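Local coordinates for putative pneumococcal surface protein (Streptococcus pneumoniae, PDB 4CNL) that binds choline through a chain of choline-binding repeats, and so probably attaches to the teichoic acids of the pneumococcal cell wall, at residues 157-162 with 169-174; 107-112 with 139-144; 37-42 with 53-58. One frame throughout, in Å; residues are numbered along the deposited sequence.

Contact 1: 157-162 with 169-174; sequences KMAVNE and YYVGAD. With CHT (choline ion), chain E.
Tyr170 points its hydroxyl at the Asn161 amide, ring and amide planes 87° apart. Tyr170 OH donates to Asn161 OD1 at 2.7 Å; the oxygen lies at the ring's edge, near its plane, while the hydroxyl stands above the amide carbonyl plane. Asn161 brings its amide there with CG anti to the backbone N (chi1 -167°). Val160 CG1 comes to 3.2 Å from Ala173 O. Met158, bent at chi3, brings CE toward Asp174 O and belongs to the choline pocket of Trp123, Trp132 and Tyr150. The backbones join as a G1 beta bulge: Asn161 and Glu162 both face Val171, and the hairpin of strands 162-164 and 169-171 in a choline-binding repeat starts here. Glu162 N bonds to Val171 O at 3.1 Å and Val171 N to Glu162 O at 3.0 Å, whereas Asn161 N turns to Gly172 O at 2.9 Å. The side chains of Glu162 and Val171 run side by side, and Ala159 CB packs on Val171 CG2 at 3.9 Å. Glu162 OE2 accepts a hydrogen bond from Val160 N through its anti lone pair, and OE1 forms a salt bridge with Lys153. Tyr169 leads away from the bulge and lays one ring face on a choline, whose methyl C7 sits 3.8 Å above the plane, offset toward the rim; Trp146 and Trp177 meet it edge-to-face.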
loop_
_atom_site.group_PDB
_atom_site.type_symbol
_atom_site.label_atom_id
_atom_site.label_comp_id
_atom_site.label_asym_id
_atom_site.label_seq_id
_atom_site.Cartn_x
_atom_site.Cartn_y
_atom_site.Cartn_z
ATOM N N LYS A 157 -2.719 17.593 16.701
ATOM C CA LYS A 157 -4.156 17.858 16.849
ATOM C C LYS A 157 -4.490 19.319 16.608
ATOM O O LYS A 157 -3.773 20.224 17.062
ATOM C CB LYS A 157 -4.669 17.453 18.240
ATOM C CG LYS A 157 -4.646 15.956 18.504
ATOM C CD LYS A 157 -5.246 15.583 19.852
ATOM C CE LYS A 157 -4.884 14.123 20.190
ATOM N NZ LYS A 157 -5.322 13.713 21.552
ATOM N N MET A 158 -5.586 19.544 15.887
ATOM C CA MET A 158 -6.114 20.897 15.706
ATOM C C MET A 158 -6.495 21.515 17.043
ATOM O O MET A 158 -7.173 20.891 17.862
ATOM C CB MET A 158 -7.332 20.885 14.789
ATOM C CG MET A 158 -7.780 22.278 14.371
ATOM S SD MET A 158 -9.249 22.239 13.330
ATOM C CE MET A 158 -10.524 21.873 14.541
ATOM N N ALA A 159 -6.067 22.754 17.259
ATOM C CA ALA A 159 -6.418 23.478 18.480
ATOM C C ALA A 159 -7.848 24.007 18.442
ATOM O O ALA A 159 -8.330 24.413 17.387
ATOM C CB ALA A 159 -5.450 24.635 18.698
ATOM N N VAL A 160 -8.514 24.014 19.598
ATOM C CA VAL A 160 -9.828 24.653 19.728
ATOM C C VAL A 160 -9.949 25.392 21.053
ATOM O O VAL A 160 -9.491 24.898 22.090
ATOM C CB VAL A 160 -10.993 23.644 19.637
ATOM C CG1 VAL A 160 -11.128 23.082 18.210
ATOM C CG2 VAL A 160 -10.797 22.512 20.625
ATOM N N ASN A 161 -10.565 26.573 21.002
ATOM C CA ASN A 161 -10.813 27.409 22.189
ATOM C C ASN A 161 -9.596 27.498 23.115
ATOM O O ASN A 161 -9.639 27.096 24.285
ATOM C CB ASN A 161 -12.035 26.896 22.957
ATOM C CG ASN A 161 -12.527 27.899 23.989
ATOM O OD1 ASN A 161 -11.968 28.994 24.128
ATOM N ND2 ASN A 161 -13.590 27.542 24.708
ATOM N N GLU A 162 -8.497 28.017 22.590
ATOM C CA GLU A 162 -7.276 28.097 23.380
ATOM C C GLU A 162 -6.321 29.090 22.754
ATOM O O GLU A 162 -6.477 29.486 21.590
ATOM C CB GLU A 162 -6.610 26.720 23.518
ATOM C CG GLU A 162 -6.261 26.032 22.207
ATOM C CD GLU A 162 -5.808 24.592 22.415
ATOM O OE1 GLU A 162 -4.890 24.372 23.239
ATOM O OE2 GLU A 162 -6.373 23.681 21.763
ATOM N N TYR A 169 -1.920 33.783 19.852
ATOM C CA TYR A 169 -3.125 33.791 19.029
ATOM C C TYR A 169 -4.236 32.999 19.684
ATOM O O TYR A 169 -3.996 31.905 20.205
ATOM C CB TYR A 169 -2.846 33.194 17.650
ATOM C CG TYR A 169 -1.851 33.957 16.821
ATOM C CD1 TYR A 169 -2.268 34.998 16.001
ATOM C CD2 TYR A 169 -0.502 33.636 16.846
ATOM C CE1 TYR A 169 -1.368 35.706 15.233
ATOM C CE2 TYR A 169 0.409 34.340 16.074
ATOM C CZ TYR A 169 -0.035 35.373 15.270
ATOM O OH TYR A 169 0.849 36.094 14.496
ATOM N N TYR A 170 -5.450 33.536 19.649
ATOM C CA TYR A 170 -6.598 32.833 20.205
ATOM C C TYR A 170 -7.410 32.177 19.096
ATOM O O TYR A 170 -7.880 32.846 18.161
ATOM C CB TYR A 170 -7.494 33.786 21.015
ATOM C CG TYR A 170 -8.768 33.102 21.453
ATOM C CD1 TYR A 170 -8.774 32.246 22.555
ATOM C CD2 TYR A 170 -9.952 33.280 20.745
ATOM C CE1 TYR A 170 -9.944 31.592 22.943
ATOM C CE2 TYR A 170 -11.118 32.630 21.125
ATOM C CZ TYR A 170 -11.100 31.787 22.222
ATOM O OH TYR A 170 -12.263 31.139 22.596
ATOM N N VAL A 171 -7.582 30.863 19.186
ATOM C CA VAL A 171 -8.515 30.216 18.278
ATOM C C VAL A 171 -9.810 29.895 19.012
ATOM O O VAL A 171 -9.790 29.429 20.148
ATOM C CB VAL A 171 -7.926 28.935 17.657
ATOM C CG1 VAL A 171 -6.756 29.288 16.755
ATOM C CG2 VAL A 171 -7.478 27.964 18.741
ATOM N N GLY A 172 -10.937 30.177 18.366
ATOM C CA GLY A 172 -12.239 29.908 18.959
ATOM C C GLY A 172 -12.562 28.429 18.999
ATOM O O GLY A 172 -11.757 27.598 18.562
ATOM N N ALA A 173 -13.733 28.085 19.535
ATOM C CA ALA A 173 -14.110 26.676 19.646
ATOM C C ALA A 173 -14.138 25.967 18.292
ATOM O O ALA A 173 -13.905 24.759 18.229
ATOM C CB ALA A 173 -15.456 26.544 20.328
ATOM N N ASP A 174 -14.417 26.698 17.211
ATOM C CA ASP A 174 -14.439 26.092 15.879
ATOM C C ASP A 174 -13.030 25.879 15.287
ATOM O O ASP A 174 -12.888 25.306 14.203
ATOM C CB ASP A 174 -15.307 26.923 14.918
ATOM C CG ASP A 174 -14.810 28.351 14.736
ATOM O OD1 ASP A 174 -13.755 28.710 15.295
ATOM O OD2 ASP A 174 -15.491 29.128 14.021
HETATM C C4 CHT E . -0.229 33.481 12.016
HETATM C C5 CHT E . -1.101 32.736 11.015
HETATM C C6 CHT E . -3.353 32.312 10.478
HETATM C C7 CHT E . -2.777 33.241 12.570
HETATM C C8 CHT E . -2.549 34.523 10.603
HETATM O O6 CHT E . 1.109 33.036 11.849
HETATM N N1 CHT E . -2.455 33.202 11.167
#

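Contact 2: 107-112 with 139-144; sequences QGNYYL and GSYAYS. With CHT (choline ion), chain B; CHT (choline ion), chain F.
Asn109 O takes the hydrogen bond that joins the two segments, from Tyr141 N at 3.0 Å, and also a CA-H...O contact from Ser140 CA at 3.4 Å. The oxygen belongs to the type II' turn from Gln107 to Tyr110, which links strands 105-107 and 110-112 in a hairpin of the choline-binding repeats; the loop 139-144 packs against that turn. The bond from Tyr141 N arrives nearly in line with the carbonyl. Tyr141 CG stands between the backbone N and the carbonyl carbon (chi1 70°), which sets the ring beside Asn109 with CD1 against Asn109 O. Asn109 OD1 approaches the edge of this ring, 3.4 Å from Tyr141 CE1, with amide and ring planes 69° apart, and a water weakly bridges Asn109 OD1 and Tyr141 OH. A choline lies over one face of Tyr141, its methyl C8 above the ring centre. Gly108 lines the same pocket, which Trp106, Tyr129, Tyr133 and Asp155 complete.

Tyr110 serves a second choline. Methyl C7 of that ion lies 3.5 Å above the ring centre, while Asn109 CB covers the opposite face toward the rim. Gly139, at positive phi (99°), presses close to this ring, its C 3.4 Å from Tyr110 CD1. Asp138 OD1 is hydrogen-bonded to Ser140 OG, and its backbone O to the choline at Tyr110. A second water accepts from Tyr111 N at 2.8 Å and lies 2.7 Å from Gly139 O, to which it probably donates.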
loop_
_atom_site.group_PDB
_atom_site.type_symbol
_atom_site.label_atom_id
_atom_site.label_comp_id
_atom_site.label_asym_id
_atom_site.label_seq_id
_atom_site.Cartn_x
_atom_site.Cartn_y
_atom_site.Cartn_z
ATOM N N GLN A 107 0.613 5.266 10.139
ATOM C CA GLN A 107 1.833 4.500 9.931
ATOM C C GLN A 107 2.949 5.519 10.000
ATOM O O GLN A 107 3.108 6.328 9.095
ATOM C CB GLN A 107 1.824 3.775 8.588
ATOM C CG GLN A 107 3.104 3.024 8.307
ATOM C CD GLN A 107 3.342 1.908 9.314
ATOM O OE1 GLN A 107 2.400 1.249 9.772
ATOM N NE2 GLN A 107 4.599 1.691 9.660
ATOM N N GLY A 108 3.697 5.516 11.096
ATOM C CA GLY A 108 4.679 6.562 11.298
ATOM C C GLY A 108 3.975 7.913 11.311
ATOM O O GLY A 108 2.967 8.087 11.999
ATOM N N ASN A 109 4.486 8.846 10.521
ATOM C CA ASN A 109 3.926 10.206 10.449
ATOM C C ASN A 109 2.814 10.376 9.411
ATOM O O ASN A 109 2.389 11.504 9.122
ATOM C CB ASN A 109 5.034 11.213 10.142
ATOM C CG ASN A 109 6.101 11.257 11.211
ATOM O OD1 ASN A 109 5.814 11.115 12.399
ATOM N ND2 ASN A 109 7.343 11.455 10.792
ATOM N N TYR A 110 2.340 9.257 8.870
ATOM C CA TYR A 110 1.426 9.251 7.730
ATOM C C TYR A 110 0.108 8.588 8.093
ATOM O O TYR A 110 0.048 7.747 8.989
ATOM C CB TYR A 110 2.062 8.521 6.538
ATOM C CG TYR A 110 3.410 9.087 6.203
ATOM C CD1 TYR A 110 3.528 10.163 5.344
ATOM C CD2 TYR A 110 4.567 8.557 6.770
ATOM C CE1 TYR A 110 4.761 10.706 5.047
ATOM C CE2 TYR A 110 5.804 9.091 6.478
ATOM C CZ TYR A 110 5.896 10.161 5.621
ATOM O OH TYR A 110 7.124 10.708 5.324
ATOM N N TYR A 111 -0.956 8.977 7.398
ATOM C CA TYR A 111 -2.268 8.420 7.687
ATOM C C TYR A 111 -2.839 7.718 6.457
ATOM O O TYR A 111 -2.860 8.299 5.372
ATOM C CB TYR A 111 -3.226 9.519 8.160
ATOM C CG TYR A 111 -4.557 8.973 8.576
ATOM C CD1 TYR A 111 -4.739 8.425 9.846
ATOM C CD2 TYR A 111 -5.640 8.985 7.694
ATOM C CE1 TYR A 111 -5.966 7.907 10.227
ATOM C CE2 TYR A 111 -6.870 8.466 8.067
ATOM C CZ TYR A 111 -7.028 7.941 9.335
ATOM O OH TYR A 111 -8.247 7.418 9.705
ATOM N N LEU A 112 -3.297 6.483 6.629
ATOM C CA LEU A 112 -3.937 5.731 5.553
ATOM C C LEU A 112 -5.451 5.813 5.707
ATOM O O LEU A 112 -5.988 5.475 6.753
ATOM C CB LEU A 112 -3.487 4.265 5.556
ATOM C CG LEU A 112 -2.012 3.971 5.246
ATOM C CD1 LEU A 112 -1.522 4.791 4.056
ATOM C CD2 LEU A 112 -1.102 4.159 6.474
ATOM N N GLY A 139 2.621 14.084 2.804
ATOM C CA GLY A 139 1.913 13.105 3.604
ATOM C C GLY A 139 2.135 13.227 5.104
ATOM O O GLY A 139 1.299 12.783 5.886
ATOM N N SER A 140 3.258 13.807 5.520
ATOM C CA SER A 140 3.594 13.829 6.951
ATOM C C SER A 140 2.693 14.819 7.673
ATOM O O SER A 140 2.395 15.889 7.141
ATOM C CB SER A 140 5.063 14.189 7.176
ATOM O OG SER A 140 5.360 15.472 6.658
ATOM N N TYR A 141 2.246 14.471 8.876
ATOM C CA TYR A 141 1.310 15.370 9.555
ATOM C C TYR A 141 2.002 16.650 9.988
ATOM O O TYR A 141 3.190 16.651 10.343
ATOM C CB TYR A 141 0.644 14.690 10.757
ATOM C CG TYR A 141 1.537 14.427 11.946
ATOM C CD1 TYR A 141 2.326 13.282 12.007
ATOM C CD2 TYR A 141 1.578 15.299 13.021
ATOM C CE1 TYR A 141 3.140 13.028 13.097
ATOM C CE2 TYR A 141 2.389 15.047 14.118
ATOM C CZ TYR A 141 3.170 13.914 14.147
ATOM O OH TYR A 141 3.972 13.666 15.236
ATOM N N ALA A 142 1.246 17.748 9.921
ATOM C CA ALA A 142 1.711 19.051 10.383
ATOM C C ALA A 142 1.594 19.130 11.895
ATOM O O ALA A 142 0.642 18.613 12.473
ATOM C CB ALA A 142 0.907 20.169 9.723
ATOM N N TYR A 143 2.563 19.773 12.538
ATOM C CA TYR A 143 2.492 19.988 13.978
ATOM C C TYR A 143 3.200 21.283 14.349
ATOM O O TYR A 143 4.141 21.702 13.663
ATOM C CB TYR A 143 3.099 18.810 14.741
ATOM C CG TYR A 143 4.551 18.566 14.414
ATOM C CD1 TYR A 143 4.913 17.777 13.328
ATOM C CD2 TYR A 143 5.563 19.118 15.192
ATOM C CE1 TYR A 143 6.237 17.548 13.023
ATOM C CE2 TYR A 143 6.893 18.893 14.892
ATOM C CZ TYR A 143 7.221 18.104 13.807
ATOM O OH TYR A 143 8.543 17.868 13.499
ATOM N N SER A 144 2.739 21.896 15.436
ATOM C CA SER A 144 3.269 23.171 15.918
ATOM C C SER A 144 3.366 24.188 14.799
ATOM O O SER A 144 4.398 24.848 14.632
ATOM C CB SER A 144 4.635 22.962 16.578
ATOM O OG SER A 144 4.501 22.173 17.744
HETATM C C4 CHT B . 5.532 9.683 0.154
HETATM C C5 CHT B . 4.891 9.021 1.364
HETATM C C6 CHT B . 7.020 8.797 2.383
HETATM C C7 CHT B . 5.183 7.546 3.152
HETATM C C8 CHT B . 6.170 7.049 1.068
HETATM O O6 CHT B . 5.928 10.998 0.509
HETATM N N1 CHT B . 5.819 8.106 1.990
HETATM C C4 CHT F . 1.857 11.889 16.586
HETATM C C5 CHT F . 0.527 11.153 16.701
HETATM C C6 CHT F . 0.938 10.204 14.562
HETATM C C7 CHT F . -1.191 10.075 15.539
HETATM C C8 CHT F . -0.379 12.146 14.750
HETATM O O6 CHT F . 2.162 12.498 17.833
HETATM N N1 CHT F . -0.024 10.901 15.386
HETATM O O HOH W 1 6.594 14.029 13.404
HETATM O O HOH W 2 -0.487 10.811 5.347
#

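Contact 3: 37-42 with 53-58. With CHT (choline ion), chain D.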
loop_
_atom_site.group_PDB
_atom_site.type_symbol
_atom_site.label_atom_id
_atom_site.label_comp_id
_atom_site.label_asym_id
_atom_site.label_seq_id
_atom_site.Cartn_x
_atom_site.Cartn_y
_atom_site.Cartn_z
ATOM N N LYS A 37 3.258 -29.075 -12.544
ATOM C CA LYS A 37 2.022 -28.410 -12.958
ATOM C C LYS A 37 2.167 -26.909 -12.872
ATOM O O LYS A 37 2.695 -26.397 -11.888
ATOM C CB LYS A 37 0.842 -28.856 -12.098
ATOM C CG LYS A 37 0.548 -30.344 -12.181
ATOM C CD LYS A 37 -0.693 -30.687 -11.371
ATOM C CE LYS A 37 -0.950 -32.194 -11.362
ATOM N NZ LYS A 37 -2.069 -32.559 -10.452
ATOM N N MET A 38 1.689 -26.213 -13.901
ATOM C CA MET A 38 1.628 -24.745 -13.875
ATOM C C MET A 38 0.757 -24.227 -12.732
ATOM O O MET A 38 -0.389 -24.645 -12.576
ATOM C CB MET A 38 1.089 -24.224 -15.206
ATOM C CG MET A 38 1.081 -22.714 -15.306
ATOM S SD MET A 38 0.243 -22.099 -16.767
ATOM C CE MET A 38 -1.465 -22.362 -16.333
ATOM N N ALA A 39 1.297 -23.311 -11.931
ATOM C CA ALA A 39 0.498 -22.661 -10.892
ATOM C C ALA A 39 -0.614 -21.816 -11.505
ATOM O O ALA A 39 -0.437 -21.168 -12.541
ATOM C CB ALA A 39 1.392 -21.812 -9.987
ATOM N N GLN A 40 -1.778 -21.828 -10.860
ATOM C CA GLN A 40 -2.919 -21.096 -11.371
ATOM C C GLN A 40 -3.815 -20.670 -10.213
ATOM O O GLN A 40 -4.125 -21.483 -9.331
ATOM C CB GLN A 40 -3.702 -21.950 -12.365
ATOM C CG GLN A 40 -4.777 -21.194 -13.106
ATOM C CD GLN A 40 -5.448 -22.055 -14.162
ATOM O OE1 GLN A 40 -4.797 -22.534 -15.090
ATOM N NE2 GLN A 40 -6.755 -22.259 -14.019
ATOM N N SER A 41 -4.207 -19.398 -10.221
ATOM C CA SER A 41 -5.064 -18.830 -9.184
ATOM C C SER A 41 -4.582 -19.208 -7.798
ATOM O O SER A 41 -5.331 -19.737 -6.978
ATOM C CB SER A 41 -6.506 -19.276 -9.387
ATOM O OG SER A 41 -6.997 -18.764 -10.608
ATOM N N GLU A 42 -3.305 -18.964 -7.543
ATOM C CA GLU A 42 -2.743 -19.348 -6.269
ATOM C C GLU A 42 -1.486 -18.566 -5.969
ATOM O O GLU A 42 -0.830 -18.027 -6.878
ATOM C CB GLU A 42 -2.448 -20.854 -6.246
ATOM C CG GLU A 42 -1.318 -21.274 -7.164
ATOM C CD GLU A 42 -1.197 -22.782 -7.274
ATOM O OE1 GLU A 42 -0.809 -23.428 -6.279
ATOM O OE2 GLU A 42 -1.497 -23.317 -8.354
ATOM N N TYR A 53 4.497 -14.528 -4.741
ATOM C CA TYR A 53 3.928 -14.162 -6.040
ATOM C C TYR A 53 2.525 -14.720 -6.153
ATOM O O TYR A 53 2.234 -15.768 -5.582
ATOM C CB TYR A 53 4.785 -14.708 -7.185
ATOM C CG TYR A 53 6.182 -14.148 -7.224
ATOM C CD1 TYR A 53 7.198 -14.692 -6.434
ATOM C CD2 TYR A 53 6.486 -13.077 -8.047
ATOM C CE1 TYR A 53 8.484 -14.176 -6.480
ATOM C CE2 TYR A 53 7.762 -12.550 -8.094
ATOM C CZ TYR A 53 8.753 -13.101 -7.309
ATOM O OH TYR A 53 10.026 -12.575 -7.364
ATOM N N TYR A 54 1.658 -14.021 -6.880
ATOM C CA TYR A 54 0.324 -14.536 -7.165
ATOM C C TYR A 54 0.183 -14.876 -8.634
ATOM O O TYR A 54 0.303 -14.003 -9.495
ATOM C CB TYR A 54 -0.768 -13.541 -6.774
ATOM C CG TYR A 54 -2.132 -14.164 -6.931
ATOM C CD1 TYR A 54 -2.573 -15.127 -6.031
ATOM C CD2 TYR A 54 -2.951 -13.841 -8.000
ATOM C CE1 TYR A 54 -3.807 -15.730 -6.176
ATOM C CE2 TYR A 54 -4.194 -14.443 -8.155
ATOM C CZ TYR A 54 -4.612 -15.379 -7.238
ATOM O OH TYR A 54 -5.837 -15.981 -7.382
ATOM N N LEU A 55 -0.071 -16.151 -8.921
ATOM C CA LEU A 55 -0.351 -16.547 -10.294
ATOM C C LEU A 55 -1.846 -16.425 -10.575
ATOM O O LEU A 55 -2.678 -16.988 -9.859
ATOM C CB LEU A 55 0.150 -17.969 -10.569
ATOM C CG LEU A 55 1.673 -18.155 -10.533
ATOM C CD1 LEU A 55 2.419 -17.034 -11.297
ATOM C CD2 LEU A 55 2.198 -18.302 -9.097
ATOM N N LYS A 56 -2.173 -15.680 -11.624
ATOM C CA LYS A 56 -3.559 -15.407 -11.994
ATOM C C LYS A 56 -4.236 -16.624 -12.625
ATOM O O LYS A 56 -3.649 -17.706 -12.704
ATOM C CB LYS A 56 -3.610 -14.209 -12.942
ATOM C CG LYS A 56 -3.165 -12.915 -12.265
ATOM C CD LYS A 56 -3.192 -11.722 -13.210
ATOM C CE LYS A 56 -2.056 -11.770 -14.209
ATOM N NZ LYS A 56 -2.054 -10.578 -15.105
ATOM N N SER A 57 -5.475 -16.440 -13.070
ATOM C CA SER A 57 -6.270 -17.549 -13.606
ATOM C C SER A 57 -5.701 -18.095 -14.909
ATOM O O SER A 57 -5.944 -19.246 -15.262
ATOM C CB SER A 57 -7.718 -17.110 -13.821
ATOM O OG SER A 57 -7.794 -16.137 -14.850
ATOM N N ASP A 58 -4.952 -17.274 -15.631
ATOM C CA ASP A 58 -4.320 -17.751 -16.850
ATOM C C ASP A 58 -2.908 -18.254 -16.583
ATOM O O ASP A 58 -2.199 -18.624 -17.512
ATOM C CB ASP A 58 -4.295 -16.657 -17.929
ATOM C CG ASP A 58 -3.709 -15.342 -17.439
ATOM O OD1 ASP A 58 -2.889 -15.332 -16.491
ATOM O OD2 ASP A 58 -4.070 -14.295 -18.018
HETATM C C4 CHT D . -2.469 -21.140 -20.744
HETATM C C5 CHT D . -1.088 -21.500 -20.201
HETATM C C6 CHT D . -0.282 -20.020 -21.868
HETATM C C7 CHT D . 1.219 -21.279 -20.567
HETATM C C8 CHT D . -0.125 -22.340 -22.190
HETATM O O6 CHT D . -3.208 -20.467 -19.731
HETATM N N1 CHT D . -0.071 -21.287 -21.212
HETATM O O HOH W 3 -7.026 -17.167 -5.419
#
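Leu55 N donates to Glu42 O at 2.9 Å, and Glu42 N returns a bond to Leu55 O at 3.1 Å, which makes the two residues an antiparallel hydrogen-bonded pair. One residue earlier, Ser41 N binds Lys56 O at 3.1 Å, nearly straight at the hydrogen (168°), with the donor well above the carbonyl plane. The Glu42 carboxylate turns to its own segment: OE2 accepts a hydrogen bond from Gln40 N at 2.9 Å through its anti lone pair, and the same oxygen forms a salt bridge with Lys33. OE2 is thus held by a backbone N-H and a lysine ammonium.

Tyr54 lies obliquely against the backbone of Ser41 and Glu42, its CD1 3.5 Å from Glu42 O. Tyr54 OH reaches Ser41 CA and binds a water at 2.6 Å. That water makes a second, weak bond to Ser41 O. Ser41 OG meets Ser57 CA, and the extended Gln40 places CG and CD against Ser57 O. Leu55 CG packs on Ala39 CB at 3.7 Å. Met38 carries CG anti to the backbone N (chi1 -176°) and bends at chi3 (75°), which brings CE near Asp58 O. Its SD touches choline C5 at 3.7 Å, and the choline hydroxyl O6 donates to Asp58 O.

Trp5, Trp12 and Tyr30 complete this choline pocket. Tyr53 leads away from the bulge to a different choline, in the pocket with Trp26, Tyr49 and Tyr61. With Ser41 and Glu42 both facing Leu55, the arrangement is a G1 beta bulge opening the hairpin of strands 42-46 and 51-55 in a choline-binding repeat.

Contacts 1 and 3 are the same structural element in different repeats: each is a G1 beta bulge at the start of a hairpin, with a methionine in one choline pocket and a tyrosine in another. Their centres are 55 Å apart, on opposite sides of the chain's centre. Contact 2 is of another kind, a hairpin turn against a later loop, and places Tyr110 and Tyr141 in two separate pockets. It lies 20 Å from contact 1 and 38 Å from contact 3, centre to centre. No two contacts touch, though the nearest atoms of contacts 1 and 2 are about 5 Å apart. Together they supply residues to six of the eight choline sites seen along the elongated chain.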